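Acetyltransferase (Escherichia coli, PDB 7BYY) acetylates the amino group of aminoacyl-tRNAs with acetyl-CoA, probably glycyl-tRNA among them, as the GNAT-family toxin of a toxin-antitoxin system. Local coordinates at residues A[43-48]-A[68-73]. The protein carries 1 engineered substitution. Sequence-based numbering, arbitrary orientation.
Sequences ASLKKS and IGICTF
Helix 35-50 of this GNAT acetyltransferase packs on one face of the central mixed sheet, and L45 is the residue through which segment 43-48 meets I70 and T72 of strand 67-79. The evidence is two methyl contacts from one isobutyl group. CD2 of L45 approaches CD1 of I70 at 4.3 Å, while its other branch, CD1, lies 4.3 Å from CG2 of T72. The fork therefore straddles two residues that project from the same face of the strand, one methyl for each. L45 has CG trans to its backbone N (chi1 168°), which carries the branch point out from the helix toward the sheet. On the strand, chi1 of T72 (57°) puts CG2 on the helix side, so the methyl rather than OG1 meets the leucine. CD1 of I70 ends its longer branch and is the atom that touches L45. The backbones stay well apart: the nearest CA atoms, those of L45 and T72, are 9.0 Å from each other, and no hydrogen bond links the segments. Only 91 Å² is buried, summed over both sides, and the layer is completed by neighbours: F40 touches both L45 and T72, and V41 touches I70. T72 also rests on V101 and M102, linking the contact to strand 94-105. Just before I70, I68 and G69 both pair with L59 in a classic beta bulge. Within the helix, S44 O accepts two bonds from S48, the backbone N-H from one side of the carbonyl plane and, from the other, the hydroxyl OG at 3.0 Å, so the S48 hydroxyl is held by its own helix. With three buried residues meeting through methyl groups alone, helix and sheet are joined here by dispersion and exclusion of water, without any directional bond.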
ATOM      1  N   ALA A  43     -12.837 -13.876  17.253  1.00 46.24           N
ATOM      2  CA  ALA A  43     -12.865 -12.822  18.258  1.00 47.95           C
ATOM      3  C   ALA A  43     -12.321 -11.478  17.790  1.00 48.07           C
ATOM      4  O   ALA A  43     -12.771 -10.446  18.291  1.00 51.59           O
ATOM      5  CB  ALA A  43     -12.079 -13.258  19.501  1.00 49.24           C
ATOM      6  N   SER A  44     -11.366 -11.451  16.860  1.00 46.10           N
ATOM      7  CA  SER A  44     -10.636 -10.226  16.557  1.00 48.01           C
ATOM      8  C   SER A  44     -10.812  -9.715  15.135  1.00 45.54           C
ATOM      9  O   SER A  44     -10.258  -8.659  14.806  1.00 43.40           O
ATOM     10  CB  SER A  44      -9.140 -10.430  16.828  1.00 52.28           C
ATOM     11  OG  SER A  44      -8.374  -9.373  16.272  1.00 53.46           O
ATOM     12  N   LEU A  45     -11.560 -10.418  14.282  1.00 44.63           N
ATOM     13  CA  LEU A  45     -11.639 -10.019  12.880  1.00 39.36           C
ATOM     14  C   LEU A  45     -12.368  -8.690  12.716  1.00 41.50           C
ATOM     15  O   LEU A  45     -11.940  -7.833  11.933  1.00 39.85           O
ATOM     16  CB  LEU A  45     -12.327 -11.111  12.062  1.00 34.43           C
ATOM     17  CG  LEU A  45     -12.738 -10.714  10.642  1.00 31.11           C
ATOM     18  CD1 LEU A  45     -11.517 -10.440   9.769  1.00 29.93           C
ATOM     19  CD2 LEU A  45     -13.629 -11.775  10.020  1.00 31.26           C
ATOM     20  N   LYS A  46     -13.467  -8.500  13.451  1.00 43.09           N
ATOM     21  CA  LYS A  46     -14.280  -7.299  13.285  1.00 42.26           C
ATOM     22  C   LYS A  46     -13.512  -6.042  13.676  1.00 43.82           C
ATOM     23  O   LYS A  46     -13.571  -5.024  12.975  1.00 41.92           O
ATOM     24  CB  LYS A  46     -15.560  -7.420  14.112  1.00 43.12           C
ATOM     25  CG  LYS A  46     -16.574  -8.416  13.574  1.00 43.10           C
ATOM     26  CD  LYS A  46     -17.910  -8.246  14.271  1.00 49.62           C
ATOM     27  CE  LYS A  46     -19.062  -8.721  13.402  1.00 54.26           C
ATOM     28  NZ  LYS A  46     -20.378  -8.200  13.886  1.00 58.33           N
ATOM     29  N   LYS A  47     -12.782  -6.092  14.790  1.00 47.08           N
ATOM     30  CA  LYS A  47     -12.125  -4.892  15.291  1.00 49.37           C
ATOM     31  C   LYS A  47     -10.846  -4.570  14.539  1.00 48.21           C
ATOM     32  O   LYS A  47     -10.426  -3.409  14.513  1.00 48.26           O
ATOM     33  CB  LYS A  47     -11.830  -5.050  16.775  1.00 54.93           C
ATOM     34  CG  LYS A  47     -12.889  -5.851  17.488  1.00 62.95           C
ATOM     35  CD  LYS A  47     -12.347  -6.410  18.788  1.00 67.49           C
ATOM     36  CE  LYS A  47     -13.094  -5.789  19.961  1.00 70.21           C
ATOM     37  NZ  LYS A  47     -12.861  -6.458  21.255  1.00 71.90           N
ATOM     38  N   SER A  48     -10.209  -5.572  13.933  1.00 48.12           N
ATOM     39  CA  SER A  48      -8.990  -5.303  13.180  1.00 46.78           C
ATOM     40  C   SER A  48      -9.278  -4.425  11.967  1.00 44.35           C
ATOM     41  O   SER A  48      -8.612  -3.406  11.755  1.00 44.25           O
ATOM     42  CB  SER A  48      -8.330  -6.617  12.762  1.00 44.02           C
ATOM     43  OG  SER A  48      -7.732  -7.250  13.877  1.00 44.50           O
ATOM     44  N   ILE A  68     -16.504 -19.705   4.053  1.00 37.26           N
ATOM     45  CA  ILE A  68     -15.660 -20.792   3.570  1.00 35.82           C
ATOM     46  C   ILE A  68     -14.193 -20.498   3.851  1.00 35.12           C
ATOM     47  O   ILE A  68     -13.461 -21.345   4.377  1.00 34.12           O
ATOM     48  CB  ILE A  68     -15.915 -21.035   2.072  1.00 34.75           C
ATOM     49  CG1 ILE A  68     -17.319 -21.604   1.864  1.00 36.66           C
ATOM     50  CG2 ILE A  68     -14.858 -21.966   1.490  1.00 33.78           C
ATOM     51  CD1 ILE A  68     -17.946 -21.226   0.538  1.00 37.34           C
ATOM     52  N   GLY A  69     -13.742 -19.295   3.510  1.00 35.50           N
ATOM     53  CA  GLY A  69     -12.362 -18.921   3.746  1.00 35.62           C
ATOM     54  C   GLY A  69     -12.238 -17.448   4.070  1.00 36.57           C
ATOM     55  O   GLY A  69     -13.141 -16.647   3.807  1.00 37.14           O
ATOM     56  N   ILE A  70     -11.092 -17.100   4.653  1.00 38.34           N
ATOM     57  CA  ILE A  70     -10.770 -15.723   4.994  1.00 39.53           C
ATOM     58  C   ILE A  70      -9.348 -15.435   4.532  1.00 39.41           C
ATOM     59  O   ILE A  70      -8.539 -16.342   4.319  1.00 34.73           O
ATOM     60  CB  ILE A  70     -10.916 -15.440   6.507  1.00 40.68           C
ATOM     61  CG1 ILE A  70     -11.239 -13.964   6.748  1.00 37.98           C
ATOM     62  CG2 ILE A  70      -9.652 -15.843   7.254  1.00 42.94           C
ATOM     63  CD1 ILE A  70     -12.592 -13.548   6.236  1.00 38.46           C
ATOM     64  N   CYS A  71      -9.052 -14.147   4.374  1.00 41.33           N
ATOM     65  CA  CYS A  71      -7.740 -13.734   3.887  1.00 40.07           C
ATOM     66  C   CYS A  71      -7.511 -12.285   4.292  1.00 38.73           C
ATOM     67  O   CYS A  71      -8.167 -11.387   3.757  1.00 40.95           O
ATOM     68  CB  CYS A  71      -7.661 -13.901   2.378  1.00 38.51           C
ATOM     69  SG  CYS A  71      -6.249 -13.086   1.656  1.00 38.32           S
ATOM     70  N   THR A  72      -6.580 -12.056   5.214  1.00 35.88           N
ATOM     71  CA  THR A  72      -6.280 -10.716   5.698  1.00 37.23           C
ATOM     72  C   THR A  72      -4.885 -10.291   5.257  1.00 40.09           C
ATOM     73  O   THR A  72      -3.966 -11.110   5.159  1.00 42.15           O
ATOM     74  CB  THR A  72      -6.381 -10.632   7.225  1.00 38.83           C
ATOM     75  OG1 THR A  72      -5.506 -11.595   7.819  1.00 38.76           O
ATOM     76  CG2 THR A  72      -7.809 -10.900   7.683  1.00 40.59           C
ATOM     77  N   PHE A  73      -4.733  -8.992   5.005  1.00 40.12           N
ATOM     78  CA  PHE A  73      -3.493  -8.468   4.453  1.00 38.02           C
ATOM     79  C   PHE A  73      -3.351  -7.003   4.843  1.00 35.81           C
ATOM     80  O   PHE A  73      -4.347  -6.305   5.056  1.00 37.41           O
ATOM     81  CB  PHE A  73      -3.459  -8.628   2.931  1.00 36.55           C
ATOM     82  CG  PHE A  73      -4.707  -8.149   2.248  1.00 36.43           C
ATOM     83  CD1 PHE A  73      -5.816  -8.974   2.137  1.00 35.30           C
ATOM     84  CD2 PHE A  73      -4.773  -6.871   1.715  1.00 37.42           C
ATOM     85  CE1 PHE A  73      -6.966  -8.535   1.510  1.00 34.63           C
ATOM     86  CE2 PHE A  73      -5.919  -6.429   1.083  1.00 35.89           C
ATOM     87  CZ  PHE A  73      -7.018  -7.262   0.980  1.00 34.14           C
TER